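PDB 4GUA: Non-structural polyprotein from Sindbis virus, which is the viral replication polyprotein, here an nsP2 protease joined to the macro and zinc-binding domains of nsP3, and probably cleaves itself into separate non-structural proteins. Local coordinates for residues L152-V157 / S331-T336; R290-R295 / P322-C327. All coordinates share one frame; numbering follows the deposited sequence.

Both contacts use helix 323-333, at opposite ends. Interaction 2 sets its first turn against edge strand 288-294. Interaction 1 sets its last turn against loop segment 152-157 of the protease part. The centres lie 11 Å apart. Interaction 2 is nested in the chain loop that interaction 1 closes. They also touch directly: R295 NH2 of interaction 2 lies 3.1 Å from V332 O of interaction 1, a probable hydrogen bond. H154 CB of interaction 1 rests 4.0 Å from N326 O of interaction 2. The helix thus joins the protease part to the seven-stranded sheet. Neither contact includes a cysteine of the zinc site.

Interaction 1 (L152-V157 / S331-T336); sequences LPHALV and SVYEGT
The Y333 ring lies among H154, A155 and V157 and carries most of this contact. Its chi1 of -84° puts CG anti to the carbonyl carbon, beside the backbone N. One side of the ring outline, CD2 and CE2, is turned to H154 and A155. The other side, CD1 and CE1, is turned to V157. H154 CE1 reaches Y333 CE2 at 3.7 Å. The two ring planes are inclined by 33°, with centroids 5.5 Å apart. The H154 ring is fixed by its own segment: ND1 donates to A155 O at 2.7 Å with an N-H...O angle of 157°, and the oxygen lies near the ring plane. The same A155 O sits 3.5 Å from Y333 CD2, so one carbonyl oxygen holds the imidazole and also touches the phenol ring. V157 CG1 approaches CD1 of Y333 at 3.8 Å in an apolar contact. Y333 OH goes beyond both segments and hydrogen-bonds T303 O, while H237 meets the Y333 ring edge-to-face.

The helix finishes here in a Schellman motif. G335 has positive phi, G335 N bonds to V332 O, and T336 N makes a weak bond to S331 O. Segment 152-157 is part of the C9 peptidase region, so the contact joins the protease part to a helix that begins beside the methyltransferase-like sheet. Near this helix end the E334 chain, extended beyond CG, brings OE1 to 3.8 Å from A155 CB. S330 OG accepts a hydrogen bond from A155 N and shares a weak one with E334 OE1, which ties the loop backbone to the preceding turn.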
loop_
_atom_site.group_PDB
_atom_site.type_symbol
_atom_site.label_atom_id
_atom_site.label_comp_id
_atom_site.label_asym_id
_atom_site.label_seq_id
_atom_site.Cartn_x
_atom_site.Cartn_y
_atom_site.Cartn_z
ATOM N N LEU A 152 -7.436 -5.416 -6.287
ATOM C CA LEU A 152 -6.347 -6.141 -5.658
ATOM C C LEU A 152 -5.037 -5.420 -5.905
ATOM O O LEU A 152 -4.770 -4.992 -7.019
ATOM C CB LEU A 152 -6.284 -7.564 -6.207
ATOM C CG LEU A 152 -7.580 -8.356 -6.010
ATOM C CD1 LEU A 152 -7.541 -9.655 -6.797
ATOM C CD2 LEU A 152 -7.822 -8.628 -4.541
ATOM N N PRO A 153 -4.216 -5.273 -4.859
ATOM C CA PRO A 153 -2.952 -4.548 -5.004
ATOM C C PRO A 153 -1.969 -5.285 -5.911
ATOM O O PRO A 153 -1.053 -4.666 -6.454
ATOM C CB PRO A 153 -2.414 -4.484 -3.573
ATOM C CG PRO A 153 -3.050 -5.629 -2.862
ATOM C CD PRO A 153 -4.389 -5.837 -3.507
ATOM N N HIS A 154 -2.160 -6.590 -6.074
ATOM C CA HIS A 154 -1.251 -7.392 -6.886
ATOM C C HIS A 154 -1.942 -8.658 -7.393
ATOM O O HIS A 154 -3.001 -9.041 -6.899
ATOM C CB HIS A 154 0.009 -7.757 -6.089
ATOM C CG HIS A 154 -0.251 -8.655 -4.917
ATOM N ND1 HIS A 154 -0.554 -9.992 -5.057
ATOM C CD2 HIS A 154 -0.249 -8.408 -3.585
ATOM C CE1 HIS A 154 -0.728 -10.531 -3.865
ATOM N NE2 HIS A 154 -0.548 -9.592 -2.954
ATOM N N ALA A 155 -1.330 -9.296 -8.383
ATOM C CA ALA A 155 -1.868 -10.511 -8.985
ATOM C C ALA A 155 -1.883 -11.680 -8.005
ATOM O O ALA A 155 -1.157 -11.684 -7.015
ATOM C CB ALA A 155 -1.042 -10.880 -10.208
ATOM N N LEU A 156 -2.705 -12.680 -8.301
ATOM C CA LEU A 156 -2.739 -13.903 -7.515
ATOM C C LEU A 156 -2.337 -15.050 -8.434
ATOM O O LEU A 156 -2.329 -14.895 -9.657
ATOM C CB LEU A 156 -4.146 -14.158 -6.987
ATOM C CG LEU A 156 -4.849 -13.015 -6.263
ATOM C CD1 LEU A 156 -6.210 -13.490 -5.790
ATOM C CD2 LEU A 156 -4.022 -12.499 -5.103
ATOM N N VAL A 157 -1.989 -16.196 -7.859
ATOM C CA VAL A 157 -1.580 -17.334 -8.659
ATOM C C VAL A 157 -2.846 -18.078 -9.030
ATOM O O VAL A 157 -3.690 -18.330 -8.173
ATOM C CB VAL A 157 -0.645 -18.276 -7.882
ATOM C CG1 VAL A 157 0.508 -17.493 -7.275
ATOM C CG2 VAL A 157 -1.411 -19.007 -6.799
ATOM N N SER A 331 4.636 -8.594 -10.348
ATOM C CA SER A 331 5.481 -9.034 -11.441
ATOM C C SER A 331 6.115 -10.380 -11.109
ATOM O O SER A 331 6.204 -11.252 -11.972
ATOM C CB SER A 331 6.546 -7.982 -11.741
ATOM O OG SER A 331 5.947 -6.772 -12.181
ATOM N N VAL A 332 6.531 -10.562 -9.860
ATOM C CA VAL A 332 7.131 -11.828 -9.438
ATOM C C VAL A 332 6.140 -12.985 -9.581
ATOM O O VAL A 332 6.475 -14.051 -10.109
ATOM C CB VAL A 332 7.618 -11.771 -7.984
ATOM C CG1 VAL A 332 8.062 -13.145 -7.536
ATOM C CG2 VAL A 332 8.756 -10.779 -7.841
ATOM N N TYR A 333 4.919 -12.768 -9.112
ATOM C CA TYR A 333 3.881 -13.779 -9.210
ATOM C C TYR A 333 3.571 -14.110 -10.664
ATOM O O TYR A 333 3.129 -15.216 -10.973
ATOM C CB TYR A 333 2.606 -13.307 -8.513
ATOM C CG TYR A 333 2.577 -13.552 -7.031
ATOM C CD1 TYR A 333 2.980 -14.774 -6.503
ATOM C CD2 TYR A 333 2.130 -12.567 -6.155
ATOM C CE1 TYR A 333 2.944 -15.009 -5.138
ATOM C CE2 TYR A 333 2.092 -12.787 -4.787
ATOM C CZ TYR A 333 2.497 -14.011 -4.289
ATOM O OH TYR A 333 2.460 -14.239 -2.941
ATOM N N GLU A 334 3.768 -13.138 -11.547
ATOM C CA GLU A 334 3.487 -13.332 -12.966
ATOM C C GLU A 334 4.733 -13.758 -13.747
ATOM O O GLU A 334 4.681 -13.900 -14.965
ATOM C CB GLU A 334 2.884 -12.059 -13.558
ATOM C CG GLU A 334 1.363 -12.025 -13.465
ATOM C CD GLU A 334 0.787 -10.679 -13.848
ATOM O OE1 GLU A 334 1.096 -9.674 -13.170
ATOM O OE2 GLU A 334 0.036 -10.625 -14.844
ATOM N N GLY A 335 5.849 -13.944 -13.046
ATOM C CA GLY A 335 7.057 -14.476 -13.657
ATOM C C GLY A 335 7.958 -13.431 -14.299
ATOM O O GLY A 335 9.121 -13.702 -14.610
ATOM N N THR A 336 7.435 -12.221 -14.460
ATOM C CA THR A 336 8.154 -11.146 -15.136
ATOM C C THR A 336 9.435 -10.714 -14.425
ATOM O O THR A 336 10.328 -10.141 -15.047
ATOM C CB THR A 336 7.230 -9.903 -15.271
ATOM O OG1 THR A 336 6.337 -10.090 -16.376
ATOM C CG2 THR A 336 8.031 -8.615 -15.483
#

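Interaction 2 (R290-R295 / P322-C327); sequences RVSAAR and PHHLNC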
loop_
_atom_site.group_PDB
_atom_site.type_symbol
_atom_site.label_atom_id
_atom_site.label_comp_id
_atom_site.label_asym_id
_atom_site.label_seq_id
_atom_site.Cartn_x
_atom_site.Cartn_y
_atom_site.Cartn_z
ATOM N N ARG A 290 13.045 1.397 3.273
ATOM C CA ARG A 290 12.665 0.693 2.052
ATOM C C ARG A 290 11.909 -0.585 2.374
ATOM O O ARG A 290 12.072 -1.167 3.449
ATOM C CB ARG A 290 13.893 0.274 1.251
ATOM C CG ARG A 290 14.660 1.358 0.544
ATOM C CD ARG A 290 15.771 0.687 -0.237
ATOM N NE ARG A 290 16.644 1.614 -0.943
ATOM C CZ ARG A 290 16.477 2.001 -2.199
ATOM N NH1 ARG A 290 15.447 1.562 -2.914
ATOM N NH2 ARG A 290 17.349 2.841 -2.739
ATOM N N VAL A 291 11.083 -1.025 1.436
ATOM C CA VAL A 291 10.536 -2.367 1.499
ATOM C C VAL A 291 10.369 -2.913 0.085
ATOM O O VAL A 291 9.877 -2.220 -0.808
ATOM C CB VAL A 291 9.202 -2.422 2.288
ATOM C CG1 VAL A 291 8.235 -1.372 1.791
ATOM C CG2 VAL A 291 8.585 -3.809 2.198
ATOM N N SER A 292 10.789 -4.162 -0.097
ATOM C CA SER A 292 10.716 -4.854 -1.373
ATOM C C SER A 292 10.229 -6.270 -1.106
ATOM O O SER A 292 9.725 -6.556 -0.021
ATOM C CB SER A 292 12.078 -4.885 -2.059
ATOM O OG SER A 292 11.949 -5.277 -3.420
ATOM N N ALA A 293 10.319 -7.132 -2.113
ATOM C CA ALA A 293 9.879 -8.519 -1.993
ATOM C C ALA A 293 10.756 -9.439 -2.824
ATOM O O ALA A 293 11.476 -8.998 -3.725
ATOM C CB ALA A 293 8.436 -8.651 -2.436
ATOM N N ALA A 294 10.703 -10.724 -2.504
ATOM C CA ALA A 294 11.497 -11.717 -3.204
ATOM C C ALA A 294 10.809 -13.068 -3.114
ATOM O O ALA A 294 10.127 -13.359 -2.132
ATOM C CB ALA A 294 12.880 -11.796 -2.602
ATOM N N ARG A 295 10.984 -13.889 -4.142
ATOM C CA ARG A 295 10.536 -15.269 -4.085
ATOM C C ARG A 295 11.735 -16.131 -4.456
ATOM O O ARG A 295 11.865 -16.579 -5.586
ATOM C CB ARG A 295 9.297 -15.515 -4.974
ATOM C CG ARG A 295 8.809 -16.965 -4.946
ATOM C CD ARG A 295 7.360 -17.168 -5.389
ATOM N NE ARG A 295 7.076 -16.690 -6.734
ATOM C CZ ARG A 295 7.234 -17.409 -7.844
ATOM N NH1 ARG A 295 7.696 -18.654 -7.783
ATOM N NH2 ARG A 295 6.940 -16.879 -9.028
ATOM N N PRO A 322 1.844 1.998 -1.700
ATOM C CA PRO A 322 2.266 0.698 -2.225
ATOM C C PRO A 322 2.430 0.625 -3.742
ATOM O O PRO A 322 2.151 -0.426 -4.315
ATOM C CB PRO A 322 1.103 -0.205 -1.819
ATOM C CG PRO A 322 -0.088 0.701 -1.945
ATOM C CD PRO A 322 0.387 2.061 -1.492
ATOM N N HIS A 323 2.947 1.666 -4.376
ATOM C CA HIS A 323 3.065 1.659 -5.827
ATOM C C HIS A 323 4.156 0.676 -6.192
ATOM O O HIS A 323 3.955 -0.263 -6.968
ATOM C CB HIS A 323 3.388 3.052 -6.342
ATOM C CG HIS A 323 2.309 4.053 -6.074
ATOM N ND1 HIS A 323 2.143 4.662 -4.849
ATOM C CD2 HIS A 323 1.349 4.562 -6.881
ATOM C CE1 HIS A 323 1.120 5.496 -4.910
ATOM N NE2 HIS A 323 0.622 5.455 -6.132
ATOM N N HIS A 324 5.324 0.914 -5.611
ATOM C CA HIS A 324 6.487 0.082 -5.840
ATOM C C HIS A 324 6.223 -1.361 -5.461
ATOM O O HIS A 324 6.362 -2.259 -6.278
ATOM C CB HIS A 324 7.653 0.594 -5.016
ATOM C CG HIS A 324 8.821 -0.336 -4.995
ATOM N ND1 HIS A 324 9.430 -0.733 -3.826
ATOM C CD2 HIS A 324 9.485 -0.956 -5.997
ATOM C CE1 HIS A 324 10.425 -1.556 -4.111
ATOM N NE2 HIS A 324 10.480 -1.707 -5.420
ATOM N N LEU A 325 5.842 -1.578 -4.210
ATOM C CA LEU A 325 5.669 -2.926 -3.704
ATOM C C LEU A 325 4.625 -3.690 -4.515
ATOM O O LEU A 325 4.824 -4.857 -4.844
ATOM C CB LEU A 325 5.278 -2.887 -2.228
ATOM C CG LEU A 325 5.379 -4.216 -1.486
ATOM C CD1 LEU A 325 6.762 -4.826 -1.644
ATOM C CD2 LEU A 325 5.044 -4.020 -0.022
ATOM N N ASN A 326 3.524 -3.029 -4.863
ATOM C CA ASN A 326 2.514 -3.660 -5.709
ATOM C C ASN A 326 3.129 -4.159 -7.005
ATOM O O ASN A 326 2.942 -5.313 -7.388
ATOM C CB ASN A 326 1.393 -2.679 -6.049
ATOM C CG ASN A 326 0.419 -2.488 -4.913
ATOM O OD1 ASN A 326 0.668 -2.902 -3.779
ATOM N ND2 ASN A 326 -0.701 -1.843 -5.211
ATOM N N CYS A 327 3.863 -3.281 -7.680
ATOM C CA CYS A 327 4.469 -3.626 -8.956
ATOM C C CYS A 327 5.408 -4.831 -8.839
ATOM O O CYS A 327 5.361 -5.748 -9.655
ATOM C CB CYS A 327 5.222 -2.425 -9.517
ATOM S SG CYS A 327 5.896 -2.724 -11.148
#
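H324 and L325, in the first turn of helix 323-333, meet strand 288-294 at V291, S292 and A293. Over the short segments the two axes come within 8.0 Å and run nearly parallel, 5° apart. The backbones are nearest where the CA atoms of S292 and L325 lie 5.9 Å apart. P322 stands at the N-cap position, just before the helix.

H324 turns to the strand. Its CG is anti to the backbone N (chi1 170°), and the imidazole comes up to the backbone of V291. V291 O lies near the ring plane at the ring edge, 3.4 Å from H324 ND1. The same oxygen is equally near the neighbouring ring carbon CE1 of H324. CE1 in turn is 4.1 Å from S292 OG. That hydroxyl has its hydrogen bond with D478 OD1, in the loop before strand 480-484 of the macro-domain sheet. D478 also touches H324.

L325 supplies the apolar part and the largest share of the helix surface buried here. Its two methyls divide the strand between them. CD1 lies against the S292 backbone, 3.8 Å from S292 C, and also meets A293 CB at 4.2 Å. The other methyl, CD2, faces V291 CG2 at 4.2 Å. The V291 and L325 side chains cross at about a right angle. V281 of helix 275-286 also touches L325.

Helix 323-333 follows strand 305-312, the reversed strand of the sheet. It packs on edge strand 288-294, next to helix 275-286. The sheet has the order 3-2-1-4-5-7-6 with the seventh strand antiparallel, the hallmark of the Rossmann-like methyltransferase fold.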